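Local coordinates for protein formate dehydrogenase subunit beta (Desulfovibrio gigas, PDB 1H0H) that carries electrons through three [4Fe-4S] clusters as the electron-transfer subunit of a periplasmic tungsten enzyme that reversibly oxidises formate to carbon dioxide, at residues V19-Q23 with H47-L51; Q71-C75 with P121-P125; E87-I92 with K106-D112; K188-P192 with E210-A214. All blocks are in the same frame, centred on the assembly; numbering follows the deposited sequence.

Interaction 1 (V19-Q23 with H47-L51); sequences VACKQ and HTYKL. With SF4 (iron/sulfur cluster), chain M.
Residues 19-23 form part of helix 16-25, with phi/psi close to -60/-45 and a Gln23 N to Val19 O hydrogen bond of 2.8 Å. Against it runs the irregular segment 47-51, turn-like at His47 (-107/7) and Tyr49 (-96/-20) and extended at Thr48 and Lys50. The closest CA pairs are Cys21 with Lys50 (6.5 Å) and Lys22 with Thr48 (7.1 Å), so the chains pass in opposite order. Cys21, chi1 t, points toward the loop: its CB lies 3.8 Å from Lys50 CB, and its SG binds FE4 of the chain M cluster at 2.2 Å. The same SG is 3.9 Å from CD2 of Tyr49 (chi1 m) and 5.0 Å from the ring centroid, 63° off the normal, an oblique sulfur-aromatic contact, while cluster S2 lies at the ring edge. Lys22 (chi1 m, chi3 and chi4 t) donates from NZ to Thr48 OG1 (2.9 Å), which also bonds Asn45; NZ further bonds Pro28 O and forms a salt bridge to the alpha subunit. Lys50 (chi1 t, chi2 p) sends NZ to Pro69 O and Gln71 OE1, while its CB lies 3.7 Å from cluster S1. Cys11, Cys14 and Cys17 bind one cluster and Cys21, next in this CxxCxxCxxxC run, the neighbouring one, as in paired-cluster ferredoxin domains. The contact sets Tyr49 and the first carbons of Lys50 beside the thiolate, while Lys22 links both segments to the partner subunit.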
loop_
_atom_site.group_PDB
_atom_site.type_symbol
_atom_site.label_atom_id
_atom_site.label_comp_id
_atom_site.label_asym_id
_atom_site.label_seq_id
_atom_site.Cartn_x
_atom_site.Cartn_y
_atom_site.Cartn_z
ATOM N N VAL B 19 -14.218 -16.611 -0.523
ATOM C CA VAL B 19 -14.995 -15.572 -1.207
ATOM C C VAL B 19 -15.294 -15.952 -2.664
ATOM O O VAL B 19 -16.430 -15.837 -3.128
ATOM C CB VAL B 19 -14.300 -14.210 -1.100
ATOM C CG1 VAL B 19 -15.047 -13.133 -1.871
ATOM C CG2 VAL B 19 -14.223 -13.820 0.391
ATOM N N ALA B 20 -14.299 -16.468 -3.356
ATOM C CA ALA B 20 -14.452 -16.781 -4.769
ATOM C C ALA B 20 -15.566 -17.799 -5.001
ATOM O O ALA B 20 -16.321 -17.663 -5.968
ATOM C CB ALA B 20 -13.116 -17.296 -5.384
ATOM N N CYS B 21 -15.651 -18.800 -4.125
ATOM C CA CYS B 21 -16.686 -19.829 -4.226
ATOM C C CYS B 21 -18.042 -19.120 -4.133
ATOM O O CYS B 21 -18.947 -19.353 -4.941
ATOM C CB CYS B 21 -16.548 -20.864 -3.098
ATOM S SG CYS B 21 -17.751 -22.205 -3.247
ATOM N N LYS B 22 -18.188 -18.231 -3.159
ATOM C CA LYS B 22 -19.458 -17.536 -2.996
ATOM C C LYS B 22 -19.789 -16.656 -4.209
ATOM O O LYS B 22 -20.937 -16.625 -4.683
ATOM C CB LYS B 22 -19.498 -16.701 -1.691
ATOM C CG LYS B 22 -19.413 -17.553 -0.404
ATOM C CD LYS B 22 -20.206 -16.997 0.764
ATOM C CE LYS B 22 -20.292 -18.022 1.924
ATOM N NZ LYS B 22 -21.267 -17.604 2.983
ATOM N N GLN B 23 -18.781 -15.952 -4.719
ATOM C CA GLN B 23 -18.973 -15.067 -5.860
ATOM C C GLN B 23 -19.435 -15.838 -7.090
ATOM O O GLN B 23 -20.368 -15.403 -7.776
ATOM C CB GLN B 23 -17.688 -14.267 -6.191
ATOM C CG GLN B 23 -17.965 -12.983 -7.028
ATOM C CD GLN B 23 -18.069 -13.209 -8.538
ATOM O OE1 GLN B 23 -18.655 -12.387 -9.262
ATOM N NE2 GLN B 23 -17.490 -14.285 -9.010
ATOM N N HIS B 47 -25.029 -22.274 2.735
ATOM C CA HIS B 47 -24.583 -21.246 1.794
ATOM C C HIS B 47 -23.079 -21.102 1.700
ATOM O O HIS B 47 -22.586 -20.183 1.029
ATOM C CB HIS B 47 -25.127 -19.887 2.195
ATOM C CG HIS B 47 -26.613 -19.818 2.229
ATOM N ND1 HIS B 47 -27.393 -19.997 1.108
ATOM C CD2 HIS B 47 -27.466 -19.574 3.250
ATOM C CE1 HIS B 47 -28.668 -19.875 1.441
ATOM N NE2 HIS B 47 -28.737 -19.602 2.731
ATOM N N THR B 48 -22.347 -22.000 2.341
ATOM C CA THR B 48 -20.904 -21.867 2.454
ATOM C C THR B 48 -20.248 -23.208 2.195
ATOM O O THR B 48 -20.214 -24.064 3.074
ATOM C CB THR B 48 -20.585 -21.392 3.877
ATOM O OG1 THR B 48 -21.350 -20.217 4.191
ATOM C CG2 THR B 48 -19.127 -20.986 3.992
ATOM N N TYR B 49 -19.707 -23.384 0.997
ATOM C CA TYR B 49 -19.170 -24.650 0.570
ATOM C C TYR B 49 -17.668 -24.737 0.770
ATOM O O TYR B 49 -17.103 -25.814 0.741
ATOM C CB TYR B 49 -19.392 -24.834 -0.913
ATOM C CG TYR B 49 -20.773 -24.621 -1.474
ATOM C CD1 TYR B 49 -21.928 -24.692 -0.677
ATOM C CD2 TYR B 49 -20.926 -24.373 -2.833
ATOM C CE1 TYR B 49 -23.180 -24.528 -1.226
ATOM C CE2 TYR B 49 -22.168 -24.207 -3.378
ATOM C CZ TYR B 49 -23.292 -24.279 -2.575
ATOM O OH TYR B 49 -24.518 -24.104 -3.178
ATOM N N LYS B 50 -17.020 -23.580 0.903
ATOM C CA LYS B 50 -15.566 -23.526 1.001
ATOM C C LYS B 50 -15.328 -22.716 2.247
ATOM O O LYS B 50 -15.847 -21.602 2.384
ATOM C CB LYS B 50 -14.983 -22.863 -0.261
ATOM C CG LYS B 50 -13.448 -22.817 -0.336
ATOM C CD LYS B 50 -12.831 -24.241 -0.380
ATOM C CE LYS B 50 -11.412 -24.206 -0.902
ATOM N NZ LYS B 50 -10.641 -25.509 -0.737
ATOM N N LEU B 51 -14.619 -23.318 3.191
ATOM C CA LEU B 51 -14.396 -22.675 4.461
ATOM C C LEU B 51 -12.946 -22.773 4.905
ATOM O O LEU B 51 -12.422 -23.866 5.126
ATOM C CB LEU B 51 -15.306 -23.323 5.509
ATOM C CG LEU B 51 -15.230 -22.615 6.849
ATOM C CD1 LEU B 51 -15.851 -21.240 6.767
ATOM C CD2 LEU B 51 -15.905 -23.469 7.923
HETATM FE FE1 SF4 M . -16.108 -24.766 -6.804
HETATM FE FE2 SF4 M . -14.077 -24.696 -4.953
HETATM FE FE3 SF4 M . -16.157 -26.506 -4.687
HETATM FE FE4 SF4 M . -16.568 -23.816 -4.259
HETATM S S1 SF4 M . -15.157 -25.245 -3.096
HETATM S S2 SF4 M . -17.857 -25.287 -5.460
HETATM S S3 SF4 M . -15.214 -22.838 -5.707
HETATM S S4 SF4 M . -14.724 -26.517 -6.442
#

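Interaction 2 (Q71-C75 with P121-P125); sequences QCRHC and PYDVP. With SF4 (iron/sulfur cluster), chain N; SF4 (iron/sulfur cluster), chain M.
Gln71 is extended (-167/169), its CB pointing away from segment 121-125; chi1 p and chi2 t bring NE2 3.7 Å from FE3 of the chain M cluster, while OE1 accepts from Lys50. Cys72 (-52/143, chi1 t) binds FE2 of the chain N cluster through SG at 2.3 Å. Its CA is 5.8 Å from that of Val124 (-90/-49, chi1 t), the nearest CA pair, and Val124 CG1 packs 3.7 Å from Cys72 CA; the chains diverge to 9.8 Å between the CA atoms of Cys75 and Pro121. Arg73 (-87/-7, chi1 and chi2 m) puts CG over the face of Tyr122 (-104/1, chi1 m), 3.7 Å from the centroid and 14° off the normal, a CH-pi contact. A water accepts from Arg73 NH2 (2.8 Å) and donates to Tyr122 O (3.0 Å); NH1 forms a salt bridge with Asp70. The turn at Cys72-Arg73 lets His74 N donate to Cys72 SG (3.2 Å, 160°); left-handed His74 (49/56) redirects the chain to Cys75. Cys75 (-44/135, chi1 m) binds FE3 of the chain N cluster by SG at 2.3 Å, with SG 3.8 Å from Tyr122 CE2 at the ring edge. Tyr122 OH bonds Asp191, and left-handed Asp123 (54/48) leads into Val124. With Cys80 and distant Cys120, this CxxC pair completes the four-cysteine ligation of a ferredoxin-type [4Fe-4S] cluster. Two thiolates, an N-H...S bond and the Tyr122 and Val124 side chains line this side, a guanidinium and water lying just beyond.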
loop_
_atom_site.group_PDB
_atom_site.type_symbol
_atom_site.label_atom_id
_atom_site.label_comp_id
_atom_site.label_asym_id
_atom_site.label_seq_id
_atom_site.Cartn_x
_atom_site.Cartn_y
_atom_site.Cartn_z
ATOM N N GLN B 71 -13.724 -28.255 2.084
ATOM C CA GLN B 71 -14.783 -28.385 1.103
ATOM C C GLN B 71 -15.048 -29.896 0.979
ATOM O O GLN B 71 -14.261 -30.713 1.457
ATOM C CB GLN B 71 -14.347 -27.830 -0.265
ATOM C CG GLN B 71 -13.189 -28.619 -0.844
ATOM C CD GLN B 71 -12.728 -28.165 -2.247
ATOM O OE1 GLN B 71 -11.713 -27.481 -2.383
ATOM N NE2 GLN B 71 -13.458 -28.579 -3.282
ATOM N N CYS B 72 -16.134 -30.249 0.298
ATOM C CA CYS B 72 -16.463 -31.647 0.028
ATOM C C CYS B 72 -15.256 -32.365 -0.597
ATOM O O CYS B 72 -14.552 -31.784 -1.420
ATOM C CB CYS B 72 -17.627 -31.716 -0.943
ATOM S SG CYS B 72 -17.939 -33.359 -1.592
ATOM N N ARG B 73 -15.042 -33.626 -0.244
ATOM C CA ARG B 73 -13.887 -34.367 -0.767
ATOM C C ARG B 73 -14.156 -35.045 -2.105
ATOM O O ARG B 73 -13.263 -35.625 -2.675
ATOM C CB ARG B 73 -13.484 -35.462 0.208
ATOM C CG ARG B 73 -13.236 -34.960 1.615
ATOM C CD ARG B 73 -12.048 -33.985 1.775
ATOM N NE ARG B 73 -11.702 -33.890 3.189
ATOM C CZ ARG B 73 -12.326 -33.101 4.057
ATOM N NH1 ARG B 73 -13.346 -32.319 3.660
ATOM N NH2 ARG B 73 -11.933 -33.101 5.317
ATOM N N HIS B 74 -15.405 -35.006 -2.546
ATOM C CA HIS B 74 -15.828 -35.709 -3.747
ATOM C C HIS B 74 -15.341 -37.152 -3.725
ATOM O O HIS B 74 -14.607 -37.616 -4.610
ATOM C CB HIS B 74 -15.452 -34.921 -5.000
ATOM C CG HIS B 74 -16.227 -33.657 -5.118
ATOM N ND1 HIS B 74 -17.474 -33.605 -5.699
ATOM C CD2 HIS B 74 -15.984 -32.415 -4.627
ATOM C CE1 HIS B 74 -17.950 -32.377 -5.608
ATOM N NE2 HIS B 74 -17.054 -31.629 -4.978
ATOM N N CYS B 75 -15.740 -37.825 -2.649
ATOM C CA CYS B 75 -15.432 -39.238 -2.413
ATOM C C CYS B 75 -15.608 -40.094 -3.650
ATOM O O CYS B 75 -16.607 -39.979 -4.377
ATOM C CB CYS B 75 -16.326 -39.772 -1.300
ATOM S SG CYS B 75 -16.012 -38.996 0.293
ATOM N N PRO B 121 -18.238 -38.869 6.291
ATOM C CA PRO B 121 -17.155 -39.016 7.270
ATOM C C PRO B 121 -16.522 -37.673 7.571
ATOM O O PRO B 121 -15.878 -37.509 8.605
ATOM C CB PRO B 121 -16.142 -39.901 6.535
ATOM C CG PRO B 121 -16.916 -40.539 5.427
ATOM C CD PRO B 121 -17.946 -39.542 5.019
ATOM N N TYR B 122 -16.725 -36.714 6.677
ATOM C CA TYR B 122 -16.088 -35.422 6.790
ATOM C C TYR B 122 -17.012 -34.318 7.287
ATOM O O TYR B 122 -16.612 -33.161 7.367
ATOM C CB TYR B 122 -15.468 -35.050 5.430
ATOM C CG TYR B 122 -14.576 -36.158 4.934
ATOM C CD1 TYR B 122 -13.309 -36.327 5.473
ATOM C CD2 TYR B 122 -15.023 -37.078 3.990
ATOM C CE1 TYR B 122 -12.501 -37.336 5.061
ATOM C CE2 TYR B 122 -14.222 -38.116 3.574
ATOM C CZ TYR B 122 -12.956 -38.225 4.113
ATOM O OH TYR B 122 -12.123 -39.221 3.738
ATOM N N ASP B 123 -18.250 -34.684 7.572
ATOM C CA ASP B 123 -19.263 -33.780 8.091
ATOM C C ASP B 123 -19.437 -32.548 7.215
ATOM O O ASP B 123 -19.445 -31.430 7.705
ATOM C CB ASP B 123 -18.934 -33.375 9.533
ATOM C CG ASP B 123 -20.060 -32.621 10.170
ATOM O OD1 ASP B 123 -21.225 -32.924 9.834
ATOM O OD2 ASP B 123 -19.871 -31.697 10.985
ATOM N N VAL B 124 -19.552 -32.771 5.911
ATOM C CA VAL B 124 -19.641 -31.696 4.937
ATOM C C VAL B 124 -21.034 -31.142 4.542
ATOM O O VAL B 124 -21.204 -29.921 4.568
ATOM C CB VAL B 124 -18.796 -32.030 3.675
ATOM C CG1 VAL B 124 -19.047 -31.030 2.540
ATOM C CG2 VAL B 124 -17.309 -32.074 4.034
ATOM N N PRO B 125 -22.013 -31.984 4.199
ATOM C CA PRO B 125 -23.310 -31.499 3.672
ATOM C C PRO B 125 -24.131 -30.686 4.661
ATOM O O PRO B 125 -24.133 -30.991 5.848
ATOM C CB PRO B 125 -24.099 -32.783 3.379
ATOM C CG PRO B 125 -23.224 -33.926 3.667
ATOM C CD PRO B 125 -21.961 -33.456 4.285
HETATM FE FE1 SF4 N . -19.204 -36.100 2.423
HETATM FE FE2 SF4 N . -18.650 -34.827 0.039
HETATM FE FE3 SF4 N . -17.778 -37.512 0.527
HETATM FE FE4 SF4 N . -20.468 -36.974 0.195
HETATM S S1 SF4 N . -18.772 -36.772 -1.445
HETATM S S2 SF4 N . -19.634 -38.250 1.768
HETATM S S3 SF4 N . -20.626 -34.832 1.183
HETATM S S4 SF4 N . -17.079 -35.519 1.622
HETATM FE FE1 SF4 M . -16.108 -24.766 -6.804
HETATM FE FE2 SF4 M . -14.077 -24.696 -4.953
HETATM FE FE3 SF4 M . -16.157 -26.506 -4.687
HETATM FE FE4 SF4 M . -16.568 -23.816 -4.259
HETATM S S1 SF4 M . -15.157 -25.245 -3.096
HETATM S S2 SF4 M . -17.857 -25.287 -5.460
HETATM S S3 SF4 M . -15.214 -22.838 -5.707
HETATM S S4 SF4 M . -14.724 -26.517 -6.442
HETATM O O HOH W 1 -14.000 -31.814 6.715
#

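Interaction 3 (E87-I92 with K106-D112); sequences EDESAI and KTKDLED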
loop_
_atom_site.group_PDB
_atom_site.type_symbol
_atom_site.label_atom_id
_atom_site.label_comp_id
_atom_site.label_asym_id
_atom_site.label_seq_id
_atom_site.Cartn_x
_atom_site.Cartn_y
_atom_site.Cartn_z
ATOM N N GLU B 87 -33.481 -43.914 -0.959
ATOM C CA GLU B 87 -34.729 -43.173 -1.039
ATOM C C GLU B 87 -35.012 -42.663 -2.468
ATOM O O GLU B 87 -36.110 -42.815 -2.994
ATOM C CB GLU B 87 -34.653 -41.979 -0.089
ATOM C CG GLU B 87 -36.001 -41.643 0.480
ATOM C CD GLU B 87 -36.023 -40.455 1.409
ATOM O OE1 GLU B 87 -35.142 -40.308 2.306
ATOM O OE2 GLU B 87 -36.980 -39.680 1.244
ATOM N N ASP B 88 -34.000 -42.067 -3.081
ATOM C CA ASP B 88 -34.139 -41.406 -4.378
ATOM C C ASP B 88 -32.766 -41.293 -5.033
ATOM O O ASP B 88 -31.917 -40.560 -4.562
ATOM C CB ASP B 88 -34.751 -40.021 -4.158
ATOM C CG ASP B 88 -34.918 -39.239 -5.431
ATOM O OD1 ASP B 88 -34.503 -39.715 -6.517
ATOM O OD2 ASP B 88 -35.439 -38.101 -5.428
ATOM N N GLU B 89 -32.552 -42.041 -6.110
ATOM C CA GLU B 89 -31.253 -42.045 -6.770
ATOM C C GLU B 89 -30.981 -40.759 -7.549
ATOM O O GLU B 89 -29.848 -40.505 -7.975
ATOM C CB GLU B 89 -31.099 -43.277 -7.667
ATOM C CG GLU B 89 -31.311 -44.601 -6.945
ATOM C CD GLU B 89 -30.918 -45.805 -7.786
ATOM O OE1 GLU B 89 -31.403 -45.921 -8.934
ATOM O OE2 GLU B 89 -30.135 -46.652 -7.302
ATOM N N SER B 90 -32.000 -39.917 -7.695
ATOM C CA SER B 90 -31.815 -38.665 -8.424
ATOM C C SER B 90 -31.521 -37.470 -7.511
ATOM O O SER B 90 -31.271 -36.359 -7.985
ATOM C CB SER B 90 -33.053 -38.378 -9.277
ATOM O OG SER B 90 -34.121 -37.950 -8.443
ATOM N N ALA B 91 -31.539 -37.691 -6.202
ATOM C CA ALA B 91 -31.271 -36.616 -5.246
ATOM C C ALA B 91 -29.834 -36.101 -5.323
ATOM O O ALA B 91 -29.600 -34.905 -5.351
ATOM C CB ALA B 91 -31.569 -37.090 -3.829
ATOM N N ILE B 92 -28.877 -37.029 -5.304
ATOM C CA ILE B 92 -27.464 -36.700 -5.403
ATOM C C ILE B 92 -26.941 -37.366 -6.666
ATOM O O ILE B 92 -27.036 -38.574 -6.792
ATOM C CB ILE B 92 -26.702 -37.223 -4.160
ATOM C CG1 ILE B 92 -27.202 -36.512 -2.894
ATOM C CG2 ILE B 92 -25.204 -37.077 -4.355
ATOM C CD1 ILE B 92 -26.782 -37.159 -1.618
ATOM N N LYS B 106 -33.319 -31.694 -5.630
ATOM C CA LYS B 106 -34.146 -32.857 -5.368
ATOM C C LYS B 106 -33.946 -33.366 -3.946
ATOM O O LYS B 106 -34.758 -34.146 -3.445
ATOM C CB LYS B 106 -33.896 -33.981 -6.382
ATOM C CG LYS B 106 -34.411 -33.703 -7.789
ATOM C CD LYS B 106 -35.675 -34.480 -8.092
ATOM C CE LYS B 106 -35.578 -35.209 -9.450
ATOM N NZ LYS B 106 -34.746 -34.476 -10.456
ATOM N N THR B 107 -32.868 -32.945 -3.290
ATOM C CA THR B 107 -32.684 -33.327 -1.895
ATOM C C THR B 107 -33.829 -32.855 -1.016
ATOM O O THR B 107 -34.067 -33.427 0.043
ATOM C CB THR B 107 -31.354 -32.813 -1.308
ATOM O OG1 THR B 107 -31.173 -31.429 -1.636
ATOM C CG2 THR B 107 -30.183 -33.524 -1.929
ATOM N N LYS B 108 -34.528 -31.813 -1.444
ATOM C CA LYS B 108 -35.661 -31.290 -0.689
ATOM C C LYS B 108 -36.726 -32.360 -0.389
ATOM O O LYS B 108 -37.422 -32.291 0.639
ATOM C CB LYS B 108 -36.300 -30.140 -1.481
ATOM C CG LYS B 108 -37.299 -29.309 -0.696
ATOM C CD LYS B 108 -37.834 -28.128 -1.507
ATOM C CE LYS B 108 -39.165 -27.635 -0.924
ATOM N NZ LYS B 108 -39.208 -26.148 -0.787
ATOM N N ASP B 109 -36.854 -33.335 -1.287
ATOM C CA ASP B 109 -37.863 -34.392 -1.160
ATOM C C ASP B 109 -37.398 -35.601 -0.380
ATOM O O ASP B 109 -38.141 -36.573 -0.265
ATOM C CB ASP B 109 -38.311 -34.932 -2.530
ATOM C CG ASP B 109 -38.837 -33.866 -3.456
ATOM O OD1 ASP B 109 -39.403 -32.865 -2.969
ATOM O OD2 ASP B 109 -38.739 -33.975 -4.703
ATOM N N LEU B 110 -36.161 -35.601 0.086
ATOM C CA LEU B 110 -35.702 -36.705 0.911
ATOM C C LEU B 110 -36.461 -36.677 2.244
ATOM O O LEU B 110 -36.586 -35.631 2.886
ATOM C CB LEU B 110 -34.199 -36.597 1.163
ATOM C CG LEU B 110 -33.332 -36.805 -0.075
ATOM C CD1 LEU B 110 -31.870 -36.481 0.228
ATOM C CD2 LEU B 110 -33.500 -38.230 -0.576
ATOM N N GLU B 111 -36.996 -37.811 2.656
ATOM C CA GLU B 111 -37.618 -37.834 3.969
ATOM C C GLU B 111 -36.539 -37.941 5.061
ATOM O O GLU B 111 -36.702 -37.380 6.143
ATOM C CB GLU B 111 -38.683 -38.928 4.094
ATOM C CG GLU B 111 -38.166 -40.351 4.142
ATOM C CD GLU B 111 -39.282 -41.381 4.282
ATOM O OE1 GLU B 111 -40.368 -41.188 3.685
ATOM O OE2 GLU B 111 -39.077 -42.393 4.991
ATOM N N ASP B 112 -35.433 -38.624 4.761
ATOM C CA ASP B 112 -34.400 -38.835 5.765
ATOM C C ASP B 112 -33.088 -38.115 5.461
ATOM O O ASP B 112 -32.092 -38.706 5.052
ATOM C CB ASP B 112 -34.158 -40.325 5.978
ATOM C CG ASP B 112 -33.199 -40.599 7.124
ATOM O OD1 ASP B 112 -32.889 -39.655 7.892
ATOM O OD2 ASP B 112 -32.722 -41.745 7.333
HETATM O O HOH W 2 -32.114 -40.659 2.839
HETATM O O HOH W 3 -36.412 -42.923 3.993
HETATM O O HOH W 4 -31.417 -35.155 -10.362
#
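The carboxylate of Glu87 is the main polar link between these two loops, both within the 4Fe-4S dicluster domain. Glu111 N donates to Glu87 OE2 at 2.3 Å with a nearly straight 176° N-H...O angle, a distance shorter than a usual N-H...O bond and so to be read with caution, and Asp112 N donates to Glu87 OE1 at 3.0 Å (161°), so successive amides are answered by the two oxygens of one side chain. Water 2 donates to Glu87 OE1 (3.1 Å) and Asp112 O (3.0 Å); water 3 donates to Glu111 OE2 (2.9 Å) and weakly to Glu87 OE1 (3.4 Å). Asp112 is the N-cap of helix 113-119: its side chain caps a backbone N there and its OD2 is bonded to Ser115 OG. Asp88 OD1 accepts from Ser90 N (2.8 Å) and Ser90 OG (2.6 Å), the former closing an Asx turn within the type I turn Asp88-Ala91. Ser90 O receives water 4 (2.7 Å), weakly linked to Lys106 NZ (3.4 Å), and Ala91 O accepts from Thr104 OG1. In the 3-10 segment, Asp109 N and Leu110 N donate to Lys106 O (3.1 Å) and Thr107 O (3.0 Å). Ala91 CB lies 4.0 Å from Leu110 CD2, and Ile92, near the cluster ligand Cys80, packs on Thr107. Although Glu87 OE2 is 4.4 Å from Glu111 OE1, the Glu87 carboxylate is satisfied by two amides and waters, water 3 bridging it to Glu111.

Interaction 4 (K188-P192 with E210-A214); sequences KLCDP and EYAVA
This partly buried contact joins the loop leaving the edge strand 188-189 to the C-terminal tail, through one side-chain-to-backbone hydrogen bond and one apolar contact, Cys190 CB to Val213 CG1. The strand belongs to a mixed four-stranded sheet and pairs with strand 197-201. Beyond it the chain stays extended at Cys190 (-95/113), then turns through left-handed angles at Asp191 (41/54) into Pro192. In the tail, Ala212 is helical in phi/psi (-55/-46) and Val213 extended (-120/160). The single nearest CA pair is Cys190 with Val213, at 5.4 Å. Cys190, chi1 m, points toward the tail and places CB 3.5 Å from Val213 CG1 and 3.8 Å from Ala212 O. Asp191, also chi1 m, accepts through OD2 from Ala214 N (2.7 Å, 162°), with OD2 3.5 Å from Val213 CA. Its other oxygen, OD1, receives a bond from a water at 2.7 Å, which also donates to the terminal OXT of Ala214 at 2.5 Å, so this water mediates between two carboxylates. By hydrogen-bonding both the Ala214 amide and Tyr122 OH, Asp191 OD2 ties the C-terminal end, beside the sheet edge, to a residue of the chain N cluster pocket.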
loop_
_atom_site.group_PDB
_atom_site.type_symbol
_atom_site.label_atom_id
_atom_site.label_comp_id
_atom_site.label_asym_id
_atom_site.label_seq_id
_atom_site.Cartn_x
_atom_site.Cartn_y
_atom_site.Cartn_z
ATOM N N LYS B 188 1.296 -35.943 6.177
ATOM C CA LYS B 188 0.627 -37.021 5.441
ATOM C C LYS B 188 -0.455 -36.496 4.523
ATOM O O LYS B 188 -0.851 -35.344 4.620
ATOM C CB LYS B 188 0.014 -38.040 6.394
ATOM C CG LYS B 188 -0.929 -37.418 7.405
ATOM C CD LYS B 188 -1.516 -38.492 8.331
ATOM C CE LYS B 188 -2.592 -39.274 7.624
ATOM N NZ LYS B 188 -2.828 -40.607 8.272
ATOM N N LEU B 189 -0.910 -37.365 3.624
ATOM C CA LEU B 189 -2.026 -37.050 2.763
ATOM C C LEU B 189 -3.255 -37.543 3.506
ATOM O O LEU B 189 -3.180 -38.509 4.251
ATOM C CB LEU B 189 -1.894 -37.748 1.421
ATOM C CG LEU B 189 -0.685 -37.289 0.620
ATOM C CD1 LEU B 189 -0.616 -38.036 -0.687
ATOM C CD2 LEU B 189 -0.844 -35.788 0.381
ATOM N N CYS B 190 -4.378 -36.866 3.313
ATOM C CA CYS B 190 -5.591 -37.221 4.017
ATOM C C CYS B 190 -6.438 -38.163 3.138
ATOM O O CYS B 190 -6.899 -37.781 2.073
ATOM C CB CYS B 190 -6.330 -35.937 4.423
ATOM S SG CYS B 190 -5.372 -34.866 5.568
ATOM N N ASP B 191 -6.567 -39.408 3.581
ATOM C CA ASP B 191 -7.298 -40.461 2.875
ATOM C C ASP B 191 -7.063 -40.458 1.374
ATOM O O ASP B 191 -8.013 -40.434 0.602
ATOM C CB ASP B 191 -8.786 -40.312 3.173
ATOM C CG ASP B 191 -9.075 -40.398 4.652
ATOM O OD1 ASP B 191 -8.333 -41.141 5.366
ATOM O OD2 ASP B 191 -10.012 -39.771 5.187
ATOM N N PRO B 192 -5.805 -40.506 0.957
ATOM C CA PRO B 192 -5.476 -40.338 -0.470
ATOM C C PRO B 192 -6.087 -41.376 -1.416
ATOM O O PRO B 192 -6.231 -41.088 -2.592
ATOM C CB PRO B 192 -3.953 -40.453 -0.492
ATOM C CG PRO B 192 -3.628 -41.234 0.751
ATOM C CD PRO B 192 -4.594 -40.685 1.782
ATOM N N GLU B 210 -10.922 -31.423 13.005
ATOM C CA GLU B 210 -11.311 -32.692 13.644
ATOM C C GLU B 210 -11.758 -33.735 12.643
ATOM O O GLU B 210 -11.678 -34.938 12.899
ATOM C CB GLU B 210 -12.405 -32.465 14.687
ATOM C CG GLU B 210 -13.691 -31.826 14.166
ATOM C CD GLU B 210 -14.705 -31.544 15.290
ATOM O OE1 GLU B 210 -14.722 -32.278 16.313
ATOM O OE2 GLU B 210 -15.482 -30.575 15.160
ATOM N N TYR B 211 -12.206 -33.271 11.488
ATOM C CA TYR B 211 -12.705 -34.159 10.459
ATOM C C TYR B 211 -11.858 -34.119 9.211
ATOM O O TYR B 211 -12.323 -34.470 8.137
ATOM C CB TYR B 211 -14.148 -33.819 10.121
ATOM C CG TYR B 211 -15.093 -33.878 11.302
ATOM C CD1 TYR B 211 -15.239 -35.040 12.053
ATOM C CD2 TYR B 211 -15.857 -32.776 11.653
ATOM C CE1 TYR B 211 -16.120 -35.088 13.128
ATOM C CE2 TYR B 211 -16.743 -32.817 12.700
ATOM C CZ TYR B 211 -16.873 -33.962 13.442
ATOM O OH TYR B 211 -17.761 -33.995 14.500
ATOM N N ALA B 212 -10.604 -33.731 9.370
ATOM C CA ALA B 212 -9.632 -33.745 8.275
ATOM C C ALA B 212 -9.518 -35.119 7.608
ATOM O O ALA B 212 -9.463 -35.187 6.379
ATOM C CB ALA B 212 -8.287 -33.285 8.753
ATOM N N VAL B 213 -9.432 -36.198 8.392
ATOM C CA VAL B 213 -9.435 -37.551 7.804
ATOM C C VAL B 213 -10.614 -38.342 8.343
ATOM O O VAL B 213 -11.165 -38.003 9.385
ATOM C CB VAL B 213 -8.150 -38.353 8.048
ATOM C CG1 VAL B 213 -6.955 -37.651 7.442
ATOM C CG2 VAL B 213 -7.938 -38.620 9.527
ATOM N N ALA B 214 -11.004 -39.388 7.632
ATOM C CA ALA B 214 -12.161 -40.174 8.046
ATOM C C ALA B 214 -11.857 -40.948 9.331
ATOM O O ALA B 214 -12.744 -41.144 10.175
ATOM C CB ALA B 214 -12.588 -41.116 6.944
ATOM O OXT ALA B 214 -10.719 -41.386 9.539
HETATM O O HOH W 5 -9.111 -42.063 7.751
#

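In the fold
Interactions 1 and 2 are the buried pair, each built around cysteines that bind a cluster; they meet through Lys50 NZ and Gln71 OE1, 2.8 Å apart in a probable hydrogen bond, and both touch the chain M cluster. Interaction 4, partly buried, adjoins interaction 2, where Tyr122 OH lies 2.6 Å from Asp191 OD2, so the tail is coupled to the cover of the chain N cluster. Interaction 3 lies more peripherally, its centre 22 Å from that of the chain, and touches none of the others, although its sequence falls between the segments of interaction 2. Metal, sulfur and aromatic contacts thus mark the interior, while carboxylate-amide bonds and waters dominate interactions 3 and 4.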